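Local atomic coordinates of putative hydrolase (Chloroflexus aurantiacus J-10-fl, PDB entry 3CMN), a protein that is a putative hydrolase of the zincin-like metallopeptidase family, probably a metal-dependent peptidase, captured here as the apoenzyme. Residues E175-W180 with N284-Q289. Sequence-based numbering, arbitrary orientation.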
loop_
_atom_site.group_PDB
_atom_site.type_symbol
_atom_site.label_atom_id
_atom_site.label_comp_id
_atom_site.label_asym_id
_atom_site.label_seq_id
_atom_site.Cartn_x
_atom_site.Cartn_y
_atom_site.Cartn_z
ATOM N N GLU A 175 7.699 -8.954 -18.679
ATOM C CA GLU A 175 8.788 -8.179 -18.109
ATOM C C GLU A 175 8.383 -6.792 -17.623
ATOM O O GLU A 175 8.683 -6.400 -16.499
ATOM C CB GLU A 175 9.906 -8.042 -19.142
ATOM C CG GLU A 175 11.159 -7.339 -18.657
ATOM C CD GLU A 175 12.003 -8.188 -17.722
ATOM O OE1 GLU A 175 11.731 -9.404 -17.576
ATOM O OE2 GLU A 175 12.958 -7.633 -17.132
ATOM N N ASP A 176 7.708 -6.042 -18.478
ATOM C CA ASP A 176 7.316 -4.681 -18.131
ATOM C C ASP A 176 6.376 -4.556 -16.939
ATOM O O ASP A 176 6.564 -3.683 -16.080
ATOM C CB ASP A 176 6.720 -3.994 -19.359
ATOM C CG ASP A 176 7.778 -3.620 -20.378
ATOM O OD1 ASP A 176 8.851 -4.262 -20.399
ATOM O OD2 ASP A 176 7.536 -2.688 -21.169
ATOM N N PHE A 177 5.365 -5.417 -16.879
ATOM C CA PHE A 177 4.427 -5.361 -15.772
ATOM C C PHE A 177 5.085 -5.699 -14.435
ATOM O O PHE A 177 4.825 -5.047 -13.429
ATOM C CB PHE A 177 3.250 -6.294 -16.011
ATOM C CG PHE A 177 2.204 -6.219 -14.944
ATOM C CD1 PHE A 177 1.704 -4.983 -14.521
ATOM C CD2 PHE A 177 1.707 -7.376 -14.365
ATOM C CE1 PHE A 177 0.720 -4.901 -13.532
ATOM C CE2 PHE A 177 0.725 -7.314 -13.376
ATOM C CZ PHE A 177 0.230 -6.067 -12.959
ATOM N N ARG A 178 5.947 -6.709 -14.421
ATOM C CA ARG A 178 6.608 -7.087 -13.183
ATOM C C ARG A 178 7.654 -6.076 -12.728
ATOM O O ARG A 178 7.955 -5.992 -11.542
ATOM C CB ARG A 178 7.199 -8.493 -13.311
ATOM C CG ARG A 178 6.120 -9.546 -13.289
ATOM C CD ARG A 178 6.676 -10.921 -13.499
ATOM N NE ARG A 178 5.610 -11.915 -13.485
ATOM C CZ ARG A 178 4.685 -12.034 -14.427
ATOM N NH1 ARG A 178 4.687 -11.221 -15.475
ATOM N NH2 ARG A 178 3.759 -12.974 -14.316
ATOM N N LEU A 179 8.214 -5.317 -13.664
ATOM C CA LEU A 179 9.174 -4.289 -13.292
ATOM C C LEU A 179 8.342 -3.133 -12.757
ATOM O O LEU A 179 8.737 -2.453 -11.818
ATOM C CB LEU A 179 10.009 -3.814 -14.488
ATOM C CG LEU A 179 10.929 -2.619 -14.170
ATOM C CD1 LEU A 179 11.894 -3.006 -13.038
ATOM C CD2 LEU A 179 11.699 -2.185 -15.416
ATOM N N TRP A 180 7.177 -2.934 -13.359
ATOM C CA TRP A 180 6.264 -1.882 -12.947
ATOM C C TRP A 180 5.866 -2.142 -11.491
ATOM O O TRP A 180 5.861 -1.232 -10.663
ATOM C CB TRP A 180 5.015 -1.892 -13.832
ATOM C CG TRP A 180 3.988 -0.864 -13.441
ATOM C CD1 TRP A 180 3.951 0.443 -13.829
ATOM C CD2 TRP A 180 2.866 -1.051 -12.561
ATOM N NE1 TRP A 180 2.878 1.081 -13.251
ATOM C CE2 TRP A 180 2.196 0.189 -12.468
ATOM C CE3 TRP A 180 2.365 -2.146 -11.841
ATOM C CZ2 TRP A 180 1.048 0.370 -11.683
ATOM C CZ3 TRP A 180 1.221 -1.966 -11.060
ATOM C CH2 TRP A 180 0.578 -0.715 -10.990
ATOM N N ASN A 284 2.836 3.661 -20.752
ATOM C CA ASN A 284 1.539 4.269 -21.016
ATOM C C ASN A 284 0.483 3.178 -21.090
ATOM O O ASN A 284 -0.599 3.321 -20.512
ATOM C CB ASN A 284 1.576 5.076 -22.315
ATOM C CG ASN A 284 2.489 6.293 -22.219
ATOM O OD1 ASN A 284 2.312 7.151 -21.355
ATOM N ND2 ASN A 284 3.474 6.367 -23.107
ATOM N N GLN A 285 0.809 2.085 -21.779
ATOM C CA GLN A 285 -0.101 0.952 -21.925
ATOM C C GLN A 285 -0.591 0.441 -20.567
ATOM O O GLN A 285 -1.799 0.281 -20.344
ATOM C CB GLN A 285 0.599 -0.201 -22.657
ATOM C CG GLN A 285 0.641 -0.091 -24.185
ATOM C CD GLN A 285 1.509 1.050 -24.690
ATOM O OE1 GLN A 285 2.678 1.161 -24.326
ATOM N NE2 GLN A 285 0.939 1.900 -25.541
ATOM N N ILE A 286 0.359 0.183 -19.670
ATOM C CA ILE A 286 0.056 -0.335 -18.338
ATOM C C ILE A 286 -0.834 0.608 -17.546
ATOM O O ILE A 286 -1.910 0.216 -17.089
ATOM C CB ILE A 286 1.357 -0.606 -17.532
ATOM C CG1 ILE A 286 2.235 -1.608 -18.282
ATOM C CG2 ILE A 286 1.020 -1.157 -16.155
ATOM C CD1 ILE A 286 3.597 -1.791 -17.668
ATOM N N GLU A 287 -0.384 1.847 -17.383
ATOM C CA GLU A 287 -1.156 2.835 -16.643
ATOM C C GLU A 287 -2.601 2.825 -17.124
ATOM O O GLU A 287 -3.529 2.899 -16.319
ATOM C CB GLU A 287 -0.550 4.230 -16.814
ATOM C CG GLU A 287 0.767 4.456 -16.058
ATOM C CD GLU A 287 0.688 4.060 -14.582
ATOM O OE1 GLU A 287 -0.413 4.128 -13.992
ATOM O OE2 GLU A 287 1.732 3.691 -14.000
ATOM N N GLN A 288 -2.785 2.705 -18.437
ATOM C CA GLN A 288 -4.121 2.667 -19.031
ATOM C C GLN A 288 -4.886 1.440 -18.558
ATOM O O GLN A 288 -5.974 1.548 -17.988
ATOM C CB GLN A 288 -4.028 2.612 -20.554
ATOM C CG GLN A 288 -3.318 3.783 -21.178
ATOM C CD GLN A 288 -3.120 3.590 -22.661
ATOM O OE1 GLN A 288 -4.085 3.431 -23.411
ATOM N NE2 GLN A 288 -1.863 3.592 -23.097
ATOM N N GLN A 289 -4.302 0.274 -18.814
ATOM C CA GLN A 289 -4.892 -1.013 -18.448
ATOM C C GLN A 289 -5.119 -1.236 -16.952
ATOM O O GLN A 289 -6.144 -1.772 -16.537
ATOM C CB GLN A 289 -4.005 -2.147 -18.980
ATOM C CG GLN A 289 -3.993 -2.264 -20.485
ATOM C CD GLN A 289 -5.334 -2.702 -21.025
ATOM O OE1 GLN A 289 -5.734 -3.856 -20.862
ATOM N NE2 GLN A 289 -6.042 -1.785 -21.661
#
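Ile286 sets its CG2 methyl over one face of the Trp180 indole, a CH-pi contact 3.9 Å from the centroid of the five-membered ring and almost on its normal. Anti to the backbone N of Ile286, CG2 reaches this face and also Phe177, whose CD1 is 4.2 Å from the methyl. CD1 of Ile286, at the end of the other branch, touches the backbone of helix 174-193, 3.9 Å from Asp176 O, and lies near Trp180 CB. At the indole edge, close to the ring plane, Trp180 NE1 donates a hydrogen bond of 2.9 Å to Glu287 OE2, nearly straight at 162°. The Glu287 chain bends at chi2 and brings its carboxylate to the indole, the two planes 57° apart. NE1 approaches OE2 from above the carboxylate plane. A phenylalanine in place of Trp180 would probably leave Glu287 OE2 without this N-H donor and the carboxylate freer to turn. Met272 and Leu280 also touch the Trp180 side chain, and His184 meets its ring nearly parallel. Segments 175-180 and 284-289 cross at 70°, on helices 174-193 and 283-307, beside the HExxH pattern on the former helix (His184, Glu185, His188), consistent with the metal-binding helix of a zincin-like peptidase, though no metal is bound here.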